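Local structure of Sn-glycerol-3-phosphate ABC transporter substrate-binding protein UspB (Mycobacterium tuberculosis, 4MFI) at residues A[44-47]-A[52-55]; A[83-88]-A[96-101]; A[128-133]-A[331-336]; A[162-167]-A[266-271]; A[227-232]-A[418-423]. The protein serves as the substrate-binding subunit of an ABC transporter, is specific for glycerophosphocholine, and probably hands its ligand to the membrane permease for import. All blocks are in the same frame, centred on the assembly; numbering follows the deposited sequence.

Contact 1. Residues A[44-47]-A[52-55]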
# COMPACT_ATOMS: atom_id res chain seq x y z
N SER A 44 2.20 -3.72 15.11
CA SER A 44 1.88 -5.11 14.80
C SER A 44 3.11 -5.84 14.28
O SER A 44 3.04 -7.01 13.90
CB SER A 44 0.76 -5.18 13.76
OG SER A 44 1.10 -4.41 12.62
N HIS A 45 4.25 -5.15 14.27
CA HIS A 45 5.50 -5.71 13.76
C HIS A 45 5.34 -6.25 12.34
O HIS A 45 5.61 -7.42 12.09
CB HIS A 45 6.01 -6.84 14.68
CG HIS A 45 5.87 -6.55 16.14
ND1 HIS A 45 6.39 -5.42 16.74
CD2 HIS A 45 5.28 -7.26 17.14
CE1 HIS A 45 6.12 -5.44 18.03
NE2 HIS A 45 5.45 -6.55 18.30
N PRO A 46 4.90 -5.39 11.40
CA PRO A 46 4.60 -5.88 10.05
C PRO A 46 5.83 -6.48 9.38
O PRO A 46 6.94 -5.97 9.55
CB PRO A 46 4.14 -4.62 9.32
CG PRO A 46 4.82 -3.49 10.04
CD PRO A 46 4.82 -3.92 11.49
N GLY A 47 5.64 -7.56 8.63
CA GLY A 47 6.76 -8.25 8.02
C GLY A 47 7.66 -8.90 9.05
O GLY A 47 8.87 -9.04 8.82
N ALA A 52 13.88 -5.78 14.05
CA ALA A 52 14.29 -4.53 13.41
C ALA A 52 13.80 -3.33 14.20
O ALA A 52 14.51 -2.33 14.33
CB ALA A 52 13.78 -4.48 11.98
N GLU A 53 12.59 -3.43 14.74
CA GLU A 53 12.03 -2.36 15.56
C GLU A 53 12.81 -2.17 16.86
O GLU A 53 13.06 -1.04 17.29
CB GLU A 53 10.55 -2.60 15.83
CG GLU A 53 9.70 -2.55 14.56
CD GLU A 53 8.23 -2.76 14.81
OE1 GLU A 53 7.88 -3.65 15.62
OE2 GLU A 53 7.41 -2.03 14.20
N ARG A 54 13.20 -3.27 17.50
CA ARG A 54 14.02 -3.17 18.71
C ARG A 54 15.37 -2.53 18.41
O ARG A 54 15.90 -1.77 19.23
CB ARG A 54 14.20 -4.53 19.37
CG ARG A 54 12.94 -5.05 20.04
CD ARG A 54 13.21 -6.31 20.86
NE ARG A 54 13.76 -7.39 20.04
CZ ARG A 54 13.02 -8.31 19.43
NH1 ARG A 54 11.70 -8.28 19.54
NH2 ARG A 54 13.60 -9.25 18.70
N GLU A 55 15.93 -2.81 17.24
CA GLU A 55 17.19 -2.20 16.83
C GLU A 55 17.01 -0.69 16.63
O GLU A 55 17.85 0.10 17.07
CB GLU A 55 17.74 -2.86 15.56
CG GLU A 55 18.90 -2.11 14.90
CD GLU A 55 20.16 -2.04 15.74
OE1 GLU A 55 20.34 -2.89 16.65
OE2 GLU A 55 20.99 -1.13 15.50
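His45 takes a left-handed backbone conformation (phi 54°, psi 57°), and its imidazole meets the carboxylate of Glu53, one helical turn into the helix that follows. His45 ND1 donates to Glu53 OE1 at 2.6 Å, a short bond that is almost straight at 171°. The acceptor lies at the edge of the imidazole, only slightly off its plane, and is met nearly end-on along its C-O bond. Ring and carboxylate are turned strongly against each other, about 81° between planes. Glu53 reaches across with its chain extended beyond CG, CG lying anti to the carbonyl carbon. Its other oxygen, OE2, is hydrogen-bonded to Ser43 OG and Tyr150 OH, so both oxygens of this buried carboxylate are engaged and its rotation is fixed. Such a neighbour would tend to favour a protonated imidazole, though the charge is not seen. Pro46 touches only lightly, its CD 4.2 Å from Glu53 OE2. Ser43 OG also bonds His45 N, tying the loop to the same group. The arrangement is a His-carboxylate hydrogen bond in the first beta-alpha connection, between strand 39-43 and helix 50-63, of the periplasmic-binding-protein fold.

Contact 2. Residues A[83-88]-A[96-101]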
# COMPACT_ATOMS: atom_id res chain seq x y z
N GLN A 83 -8.32 -1.79 16.53
CA GLN A 83 -9.30 -2.06 17.58
C GLN A 83 -8.73 -1.80 18.97
O GLN A 83 -9.42 -1.30 19.86
CB GLN A 83 -9.85 -3.49 17.49
CG GLN A 83 -10.61 -3.78 16.20
CD GLN A 83 -11.75 -2.80 15.92
OE1 GLN A 83 -12.27 -2.15 16.83
NE2 GLN A 83 -12.15 -2.72 14.66
N LYS A 84 -7.46 -2.15 19.17
CA LYS A 84 -6.83 -1.90 20.46
C LYS A 84 -6.76 -0.40 20.72
O LYS A 84 -7.05 0.06 21.84
CB LYS A 84 -5.44 -2.54 20.52
CG LYS A 84 -4.81 -2.55 21.90
CD LYS A 84 -3.38 -3.06 21.83
CE LYS A 84 -2.68 -2.99 23.18
NZ LYS A 84 -3.30 -3.91 24.17
N PHE A 85 -6.41 0.37 19.69
CA PHE A 85 -6.39 1.82 19.79
C PHE A 85 -7.79 2.37 20.09
O PHE A 85 -7.96 3.19 20.98
CB PHE A 85 -5.83 2.43 18.50
CG PHE A 85 -5.69 3.93 18.53
CD1 PHE A 85 -5.14 4.58 19.62
CD2 PHE A 85 -6.08 4.69 17.43
CE1 PHE A 85 -5.00 5.97 19.63
CE2 PHE A 85 -5.94 6.07 17.43
CZ PHE A 85 -5.40 6.71 18.54
N ASN A 86 -8.79 1.90 19.35
CA ASN A 86 -10.16 2.34 19.58
C ASN A 86 -10.58 2.17 21.04
O ASN A 86 -11.17 3.08 21.64
CB ASN A 86 -11.12 1.58 18.66
CG ASN A 86 -12.48 2.22 18.59
OD1 ASN A 86 -12.59 3.42 18.35
ND2 ASN A 86 -13.51 1.44 18.83
N ALA A 87 -10.27 1.02 21.61
CA ALA A 87 -10.66 0.74 22.99
C ALA A 87 -9.92 1.63 23.98
O ALA A 87 -10.48 2.03 25.00
CB ALA A 87 -10.44 -0.72 23.32
N ALA A 88 -8.67 1.95 23.67
CA ALA A 88 -7.84 2.74 24.58
C ALA A 88 -8.31 4.19 24.63
O ALA A 88 -8.04 4.91 25.59
CB ALA A 88 -6.38 2.66 24.17
N ASP A 96 1.67 6.52 22.54
CA ASP A 96 2.26 7.77 22.08
C ASP A 96 2.44 7.75 20.57
O ASP A 96 2.34 8.79 19.90
CB ASP A 96 3.60 8.01 22.75
CG ASP A 96 3.46 8.24 24.23
OD1 ASP A 96 3.25 9.41 24.63
OD2 ASP A 96 3.54 7.26 24.99
N VAL A 97 2.73 6.57 20.04
CA VAL A 97 2.98 6.36 18.61
C VAL A 97 2.22 5.11 18.22
O VAL A 97 2.37 4.06 18.86
CB VAL A 97 4.49 6.18 18.32
CG1 VAL A 97 4.72 5.86 16.85
CG2 VAL A 97 5.26 7.42 18.73
N VAL A 98 1.38 5.21 17.20
CA VAL A 98 0.55 4.08 16.79
C VAL A 98 0.62 3.83 15.29
O VAL A 98 0.60 4.76 14.48
CB VAL A 98 -0.93 4.23 17.27
CG1 VAL A 98 -1.58 5.48 16.66
CG2 VAL A 98 -1.73 2.98 16.97
N LEU A 99 0.73 2.55 14.92
CA LEU A 99 0.82 2.14 13.52
C LEU A 99 -0.58 1.98 12.92
O LEU A 99 -1.34 1.09 13.31
CB LEU A 99 1.59 0.82 13.44
CG LEU A 99 1.89 0.26 12.04
CD1 LEU A 99 2.78 1.23 11.28
CD2 LEU A 99 2.55 -1.10 12.15
N LEU A 100 -0.92 2.84 11.96
CA LEU A 100 -2.25 2.84 11.34
C LEU A 100 -2.14 2.64 9.84
O LEU A 100 -1.31 3.28 9.18
CB LEU A 100 -2.97 4.15 11.64
CG LEU A 100 -3.25 4.43 13.12
CD1 LEU A 100 -3.89 5.81 13.30
CD2 LEU A 100 -4.15 3.35 13.70
N ASP A 101 -2.97 1.75 9.28
CA ASP A 101 -2.86 1.45 7.85
C ASP A 101 -3.53 2.49 6.95
O ASP A 101 -4.04 3.52 7.43
CB ASP A 101 -3.25 -0.00 7.49
CG ASP A 101 -4.75 -0.25 7.43
OD1 ASP A 101 -5.57 0.68 7.49
OD2 ASP A 101 -5.13 -1.43 7.27
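Val98 and Leu100, alternate residues of strand 97-101, meet the ring of Phe85 from helix 78-88. The segment starts at Asp96, just before the strand, whose carboxylate is held by salt bridges to Lys33 and Arg319. Val97 turns to the opposite face, where it touches Phe41 and Leu309 of the flanking strands. Val98 comes next and points at the helix: its CG2 lies 4.4 Å from Phe85 CG, while its CG1 sits over one face of the ring. Leu99 again turns away, and Leu100 returns to the helix side, with CD2 4.4 Å from Phe85 CD2 and approaching the ring obliquely. Asp101 ends the strand, its OD1 capping the backbone N of Trp104 as the chain turns into the next helix. Phe85 reaches the strand because its CG stands anti to the backbone N (chi1 -177°), which sends the ring out from the helix toward the sheet. The contacts are wholly apolar, and all three residues are buried. Phe108 of helix 104-110 meets the Phe85 ring edge-to-face and also touches Leu100, adding a second helix to the same cluster. Helix 78-88 is thus the helix of a beta-alpha-beta crossover from strand 69-73 to strand 97-101, with 39-43 between the two strands, packed on its sheet in the periplasmic-binding-protein fold.

Contact 3. Residues A[128-133]-A[331-336]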
# COMPACT_ATOMS: atom_id res chain seq x y z
N THR A 128 10.70 17.24 5.63
CA THR A 128 9.53 16.66 4.96
C THR A 128 9.69 16.53 3.45
O THR A 128 9.14 15.61 2.85
CB THR A 128 8.26 17.45 5.27
OG1 THR A 128 8.46 18.82 4.89
CG2 THR A 128 7.92 17.37 6.75
N THR A 129 10.46 17.42 2.84
CA THR A 129 10.66 17.33 1.39
C THR A 129 11.53 16.13 1.00
O THR A 129 11.58 15.76 -0.17
CB THR A 129 11.25 18.61 0.78
OG1 THR A 129 12.58 18.82 1.27
CG2 THR A 129 10.39 19.81 1.14
N ASP A 130 12.21 15.52 1.98
CA ASP A 130 12.99 14.31 1.71
C ASP A 130 12.19 13.02 1.87
O ASP A 130 12.71 11.93 1.66
CB ASP A 130 14.26 14.25 2.57
CG ASP A 130 15.22 13.15 2.12
OD1 ASP A 130 15.52 13.05 0.91
OD2 ASP A 130 15.67 12.37 2.99
N TYR A 131 10.92 13.12 2.27
CA TYR A 131 10.06 11.94 2.20
C TYR A 131 9.57 11.77 0.78
O TYR A 131 9.26 12.76 0.10
CB TYR A 131 8.87 12.04 3.17
CG TYR A 131 9.28 11.82 4.61
CD1 TYR A 131 9.87 12.85 5.35
CD2 TYR A 131 9.13 10.58 5.21
CE1 TYR A 131 10.26 12.64 6.65
CE2 TYR A 131 9.53 10.37 6.51
CZ TYR A 131 10.09 11.40 7.23
OH TYR A 131 10.48 11.20 8.53
N VAL A 132 9.52 10.52 0.31
CA VAL A 132 8.96 10.19 -1.00
C VAL A 132 7.61 10.90 -1.10
O VAL A 132 6.79 10.81 -0.18
CB VAL A 132 8.80 8.66 -1.16
CG1 VAL A 132 8.04 8.32 -2.44
CG2 VAL A 132 10.18 7.99 -1.16
N ASP A 133 7.39 11.62 -2.19
CA ASP A 133 6.26 12.55 -2.28
C ASP A 133 4.93 11.87 -2.01
O ASP A 133 4.15 12.34 -1.16
CB ASP A 133 6.21 13.25 -3.64
CG ASP A 133 7.30 14.29 -3.82
OD1 ASP A 133 7.96 14.65 -2.82
OD2 ASP A 133 7.48 14.77 -4.96
N THR A 331 12.30 6.93 10.91
CA THR A 331 12.08 7.06 9.47
C THR A 331 13.08 8.00 8.80
O THR A 331 12.84 8.53 7.71
CB THR A 331 10.63 7.51 9.13
OG1 THR A 331 10.39 8.80 9.70
CG2 THR A 331 9.61 6.50 9.65
N ASN A 332 14.23 8.20 9.45
CA ASN A 332 15.29 8.99 8.83
C ASN A 332 15.95 8.17 7.70
O ASN A 332 15.63 6.99 7.54
CB ASN A 332 16.26 9.59 9.88
CG ASN A 332 17.31 8.61 10.41
OD1 ASN A 332 17.52 7.53 9.87
ND2 ASN A 332 18.00 9.02 11.48
N PRO A 333 16.83 8.79 6.89
CA PRO A 333 17.30 8.03 5.72
C PRO A 333 18.03 6.73 6.05
O PRO A 333 17.75 5.70 5.43
CB PRO A 333 18.22 9.03 5.02
CG PRO A 333 17.65 10.35 5.37
CD PRO A 333 17.18 10.21 6.79
N THR A 334 18.94 6.78 7.01
CA THR A 334 19.67 5.59 7.47
C THR A 334 18.71 4.52 7.98
O THR A 334 18.83 3.33 7.66
CB THR A 334 20.62 5.97 8.62
OG1 THR A 334 21.64 6.86 8.13
CG2 THR A 334 21.28 4.75 9.21
N ASN A 335 17.75 4.94 8.78
CA ASN A 335 16.91 3.99 9.48
C ASN A 335 15.82 3.38 8.62
O ASN A 335 15.49 2.21 8.77
CB ASN A 335 16.34 4.63 10.75
CG ASN A 335 17.41 4.86 11.79
OD1 ASN A 335 18.41 4.15 11.82
ND2 ASN A 335 17.22 5.86 12.63
N THR A 336 15.26 4.16 7.70
CA THR A 336 14.29 3.58 6.77
C THR A 336 14.99 2.61 5.80
O THR A 336 14.42 1.59 5.43
CB THR A 336 13.45 4.65 6.02
OG1 THR A 336 12.35 4.00 5.37
CG2 THR A 336 14.28 5.40 4.99
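At the junction between helices 317-330 and 333-343 of the periplasmic-binding-protein fold, Thr331 and Pro333 meet Tyr131 and Asp130 of the loop 128-133. Tyr131 makes the polar link. Its OH donates to Thr331 OG1 at 2.7 Å, with the threonine oxygen at the edge of the phenol ring, near its plane. The two side chains cross at about a right angle. Thr331 follows helix 317-330; its OG1 occupies the staggered position between its own backbone N and carbonyl carbon (chi1 61°), and it is also hydrogen-bonded to Ile327 O, one turn back in that helix. The hydroxyl therefore joins the loop to the end of helix 317-330. At a second point, Asp130 OD2 lies 3.7 Å from Pro333 CG, a van der Waals contact with the first turn of the new helix. The charge of Asp130 is met elsewhere: OD2 bonds Ser351 OG and forms a salt bridge with Arg349, a residue that Tyr131 and Pro333 also touch. Val148 of strand 144-160 touches both Tyr131 and Thr331. Between Thr331 and Pro333, Asn332 caps helix 333-343, and the cap is well formed: Asn335 N donates to Asn332 OD1 at 2.8 Å, and the C=O...N angle of 174° brings the donor nearly in line with the carbonyl.

Contact 4. Residues A[162-167]-A[266-271]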
# COMPACT_ATOMS: atom_id res chain seq x y z
N ALA A 162 10.69 -17.65 -18.65
CA ALA A 162 10.57 -18.78 -19.57
C ALA A 162 9.30 -18.66 -20.41
O ALA A 162 9.33 -18.93 -21.62
CB ALA A 162 10.60 -20.10 -18.82
N ALA A 163 8.20 -18.24 -19.79
CA ALA A 163 6.95 -18.05 -20.52
C ALA A 163 7.10 -16.90 -21.52
O ALA A 163 6.67 -17.01 -22.67
CB ALA A 163 5.79 -17.78 -19.55
N TRP A 164 7.71 -15.80 -21.08
CA TRP A 164 7.95 -14.65 -21.94
C TRP A 164 8.75 -15.06 -23.17
O TRP A 164 8.43 -14.67 -24.30
CB TRP A 164 8.70 -13.56 -21.16
CG TRP A 164 7.88 -12.34 -20.79
CD1 TRP A 164 8.17 -11.04 -21.10
CD2 TRP A 164 6.64 -12.30 -20.06
NE1 TRP A 164 7.20 -10.20 -20.61
CE2 TRP A 164 6.25 -10.95 -19.96
CE3 TRP A 164 5.82 -13.28 -19.47
CZ2 TRP A 164 5.07 -10.54 -19.32
CZ3 TRP A 164 4.66 -12.87 -18.82
CH2 TRP A 164 4.29 -11.52 -18.76
N GLN A 165 9.80 -15.85 -22.95
CA GLN A 165 10.66 -16.29 -24.05
C GLN A 165 9.91 -17.18 -25.03
O GLN A 165 10.04 -17.01 -26.25
CB GLN A 165 11.88 -17.03 -23.50
CG GLN A 165 12.88 -16.13 -22.80
CD GLN A 165 14.03 -16.91 -22.21
OE1 GLN A 165 14.30 -18.05 -22.61
NE2 GLN A 165 14.72 -16.31 -21.25
N GLN A 166 9.12 -18.12 -24.51
CA GLN A 166 8.37 -19.03 -25.37
C GLN A 166 7.32 -18.28 -26.18
O GLN A 166 7.01 -18.66 -27.32
CB GLN A 166 7.72 -20.16 -24.56
CG GLN A 166 8.72 -21.21 -24.08
CD GLN A 166 9.47 -21.86 -25.23
OE1 GLN A 166 8.92 -22.07 -26.32
NE2 GLN A 166 10.75 -22.18 -25.01
N ALA A 167 6.77 -17.23 -25.59
CA ALA A 167 5.76 -16.41 -26.26
C ALA A 167 6.37 -15.37 -27.21
O ALA A 167 5.64 -14.62 -27.88
CB ALA A 167 4.87 -15.73 -25.23
N LEU A 266 0.82 -19.28 -12.73
CA LEU A 266 0.56 -18.03 -13.43
C LEU A 266 1.83 -17.54 -14.11
O LEU A 266 2.87 -17.44 -13.46
CB LEU A 266 0.12 -16.95 -12.44
CG LEU A 266 -1.03 -17.30 -11.51
CD1 LEU A 266 -1.19 -16.21 -10.46
CD2 LEU A 266 -2.34 -17.51 -12.27
N ALA A 267 1.75 -17.16 -15.39
CA ALA A 267 2.92 -16.61 -16.07
C ALA A 267 3.27 -15.20 -15.58
O ALA A 267 4.39 -14.72 -15.77
CB ALA A 267 2.73 -16.60 -17.58
N SER A 268 2.29 -14.52 -14.99
CA SER A 268 2.48 -13.16 -14.50
C SER A 268 1.38 -12.81 -13.51
O SER A 268 0.33 -13.46 -13.45
CB SER A 268 2.49 -12.16 -15.67
OG SER A 268 1.25 -12.12 -16.35
N ALA A 269 1.62 -11.75 -12.74
CA ALA A 269 0.69 -11.32 -11.70
C ALA A 269 1.09 -9.96 -11.18
O ALA A 269 2.28 -9.65 -11.12
CB ALA A 269 0.69 -12.32 -10.55
N VAL A 270 0.10 -9.15 -10.82
CA VAL A 270 0.35 -7.96 -10.02
C VAL A 270 0.14 -8.31 -8.56
O VAL A 270 -0.95 -8.71 -8.15
CB VAL A 270 -0.55 -6.78 -10.45
CG1 VAL A 270 -0.35 -5.60 -9.50
CG2 VAL A 270 -0.23 -6.37 -11.88
N ALA A 271 1.20 -8.18 -7.78
CA ALA A 271 1.16 -8.49 -6.36
C ALA A 271 1.99 -7.46 -5.61
O ALA A 271 2.63 -6.62 -6.23
CB ALA A 271 1.67 -9.90 -6.11
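Trp164 and Ala163 of helix 161-166 pack on Ala267 and Ser268, where the chain enters strand 268-272, a helix-on-sheet contact in an alpha/beta lobe of the binding-protein fold. The far end of the indole does most of the touching. Trp164 CH2 lies 3.6 Å from Ser268 CB, and Trp164 CZ3 is 3.6 Å from Ala267 O, both approaching the ring obliquely. Ser268 OG lies at the indole edge. One residue back, the methyls meet tip to tip, Ala163 CB to Ala267 CB at 3.8 Å; these small side chains let the two backbones come within 6.2 Å, measured between Ala163 CA and Ala267 CA. The next shell holds the polar ends. Trp164 NE1 bonds Arg172 O, which fixes the rotation of an indole whose chi1 of -108° lies away from the usual staggered values. Ser268 OG is bonded to Ala197 O and His198 ND1, so the hydroxyl has its polar partners outside the two segments. Farther out, helix 177-191 packs on the indole through Trp183, its ring plane nearly perpendicular, and Leu187. Tyr159 of strand 144-160 is a further ring partner. Asn160 ties both sides together: its backbone is hydrogen-bonded to that of Ala267, and its OD1 accepts from Ala163 N.

Contact 5. Residues A[227-232]-A[418-423]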
# COMPACT_ATOMS: atom_id res chain seq x y z
N LEU A 227 -18.07 9.81 -6.41
CA LEU A 227 -17.91 8.45 -6.89
C LEU A 227 -17.98 8.39 -8.42
O LEU A 227 -18.79 9.09 -9.04
CB LEU A 227 -18.94 7.53 -6.25
CG LEU A 227 -18.89 7.48 -4.71
CD1 LEU A 227 -20.00 6.61 -4.17
CD2 LEU A 227 -17.55 6.98 -4.22
N THR A 228 -17.12 7.58 -9.02
CA THR A 228 -16.98 7.55 -10.47
C THR A 228 -16.91 6.12 -11.01
O THR A 228 -16.41 5.89 -12.11
CB THR A 228 -15.74 8.36 -10.96
OG1 THR A 228 -14.55 7.90 -10.31
CG2 THR A 228 -15.90 9.85 -10.66
N LEU A 229 -17.43 5.17 -10.25
CA LEU A 229 -17.47 3.78 -10.69
C LEU A 229 -18.33 3.60 -11.95
O LEU A 229 -18.08 2.69 -12.74
CB LEU A 229 -18.01 2.88 -9.58
CG LEU A 229 -17.04 2.59 -8.44
CD1 LEU A 229 -17.79 2.03 -7.26
CD2 LEU A 229 -15.97 1.60 -8.89
N THR A 230 -19.33 4.45 -12.13
CA THR A 230 -20.23 4.28 -13.27
C THR A 230 -19.86 5.16 -14.46
O THR A 230 -20.58 5.20 -15.46
CB THR A 230 -21.69 4.56 -12.88
OG1 THR A 230 -21.79 5.87 -12.31
CG2 THR A 230 -22.16 3.52 -11.86
N GLU A 231 -18.74 5.89 -14.35
CA GLU A 231 -18.28 6.69 -15.47
C GLU A 231 -17.74 5.78 -16.57
O GLU A 231 -17.22 4.70 -16.28
CB GLU A 231 -17.22 7.70 -15.02
CG GLU A 231 -17.74 8.74 -14.02
CD GLU A 231 -18.88 9.57 -14.56
OE1 GLU A 231 -18.88 9.87 -15.76
OE2 GLU A 231 -19.79 9.94 -13.77
N PRO A 232 -17.87 6.20 -17.84
CA PRO A 232 -17.51 5.31 -18.95
C PRO A 232 -16.08 4.75 -18.89
O PRO A 232 -15.90 3.57 -19.21
CB PRO A 232 -17.68 6.20 -20.18
CG PRO A 232 -18.71 7.20 -19.77
CD PRO A 232 -18.49 7.45 -18.31
N LYS A 418 -24.09 2.79 -5.59
CA LYS A 418 -25.24 3.17 -4.77
C LYS A 418 -24.99 2.85 -3.29
O LYS A 418 -25.29 3.66 -2.41
CB LYS A 418 -26.51 2.47 -5.26
CG LYS A 418 -27.03 2.99 -6.59
CD LYS A 418 -28.21 2.17 -7.09
CE LYS A 418 -28.94 2.88 -8.22
NZ LYS A 418 -28.03 3.31 -9.32
N ARG A 419 -24.43 1.67 -3.02
CA ARG A 419 -24.14 1.28 -1.65
C ARG A 419 -23.07 2.16 -1.02
O ARG A 419 -23.18 2.57 0.14
CB ARG A 419 -23.74 -0.20 -1.59
CG ARG A 419 -24.95 -1.10 -1.87
CD ARG A 419 -24.57 -2.51 -2.19
NE ARG A 419 -23.79 -3.12 -1.13
CZ ARG A 419 -22.79 -3.96 -1.35
NH1 ARG A 419 -22.12 -4.47 -0.34
NH2 ARG A 419 -22.44 -4.28 -2.60
N LEU A 420 -22.03 2.45 -1.79
CA LEU A 420 -20.94 3.30 -1.31
C LEU A 420 -21.42 4.73 -1.05
O LEU A 420 -20.98 5.38 -0.10
CB LEU A 420 -19.79 3.32 -2.31
CG LEU A 420 -19.02 2.01 -2.52
CD1 LEU A 420 -17.91 2.22 -3.55
CD2 LEU A 420 -18.46 1.47 -1.22
N GLN A 421 -22.32 5.23 -1.90
CA GLN A 421 -22.85 6.58 -1.73
C GLN A 421 -23.59 6.70 -0.40
O GLN A 421 -23.41 7.67 0.34
CB GLN A 421 -23.78 6.95 -2.89
CG GLN A 421 -24.17 8.43 -2.88
CD GLN A 421 -23.00 9.31 -3.25
OE1 GLN A 421 -22.43 9.17 -4.33
NE2 GLN A 421 -22.64 10.23 -2.35
N VAL A 422 -24.43 5.71 -0.10
CA VAL A 422 -25.17 5.70 1.15
C VAL A 422 -24.22 5.68 2.36
O VAL A 422 -24.39 6.45 3.30
CB VAL A 422 -26.16 4.51 1.20
CG1 VAL A 422 -26.73 4.33 2.60
CG2 VAL A 422 -27.28 4.73 0.20
N ILE A 423 -23.20 4.82 2.30
CA ILE A 423 -22.25 4.73 3.41
C ILE A 423 -21.46 6.04 3.57
O ILE A 423 -21.30 6.54 4.68
CB ILE A 423 -21.29 3.53 3.23
CG1 ILE A 423 -22.06 2.22 3.42
CG2 ILE A 423 -20.13 3.60 4.24
CD1 ILE A 423 -21.30 1.00 2.94
O HOH W 1 -20.73 10.68 -5.67
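This is a mainly apolar contact with a bridging water at its margin, where the end of strand 226-227 and the loop after it lie against the C-terminal helix 409-427. Leu227, at the end of the strand, and Leu229, in the turn after it, meet Leu420 of the helix. Leu227 CD1 packs on the root of the helical side chain, 3.8 Å from Leu420 CB, and the same methyl is 3.5 Å from Gln421 N. Leu229 CD1 meets Leu420 CD1 at 3.7 Å, methyl against methyl, with the two side chains crossing at about a right angle. A type I beta turn from Thr228 to Glu231 begins between Leu227 and Leu229, and both still point to the helix. Gln421 borders this patch. Its CG is anti to the backbone N (chi1 -171°) and the chain bends at chi2, carrying OE1 back toward the loop, where it lies 3.5 Å from Leu227 CD1. There one water accepts from Leu227 N at 2.9 Å and donates to Gln421 OE1 at 2.6 Å. NE2 bonds Asp425 OD2 one turn on, which holds the amide in place. Leu420 also touches Ile394 and Ile395 of helix 391-405, which extend the apolar surface. Leucine methyls fill the interface, while the water serves the backbone N-H of Leu227 at its edge; Leu227 and Gln421 are linked only through it, whereas Thr230 N bonds Gln417 OE1 of the helix directly.

Contacts 1, 2, 4 and 5 are buried, with the glutamine of contact 5 at its edge; contact 3 is only partly so. Contacts 1 and 2 touch, Ser44 and Pro46 packing on Leu99, yet differ sharply: contact 1 is a polar bond between a loop and the helix that follows it, contact 2 purely apolar between helix and sheet. Contact 3 is also polar, relying on a hydroxyl pair. Contacts 2 and 4 reach the same mixed sheet from opposite sides of the chain's centre, about 40 Å apart between centres; contact 4 likewise sets helix on strand, but around an indole. Contact 5 adds water to leucine packing. Contacts 3, 4 and 5 join segments distant in sequence, contacts 1 and 2 near neighbours.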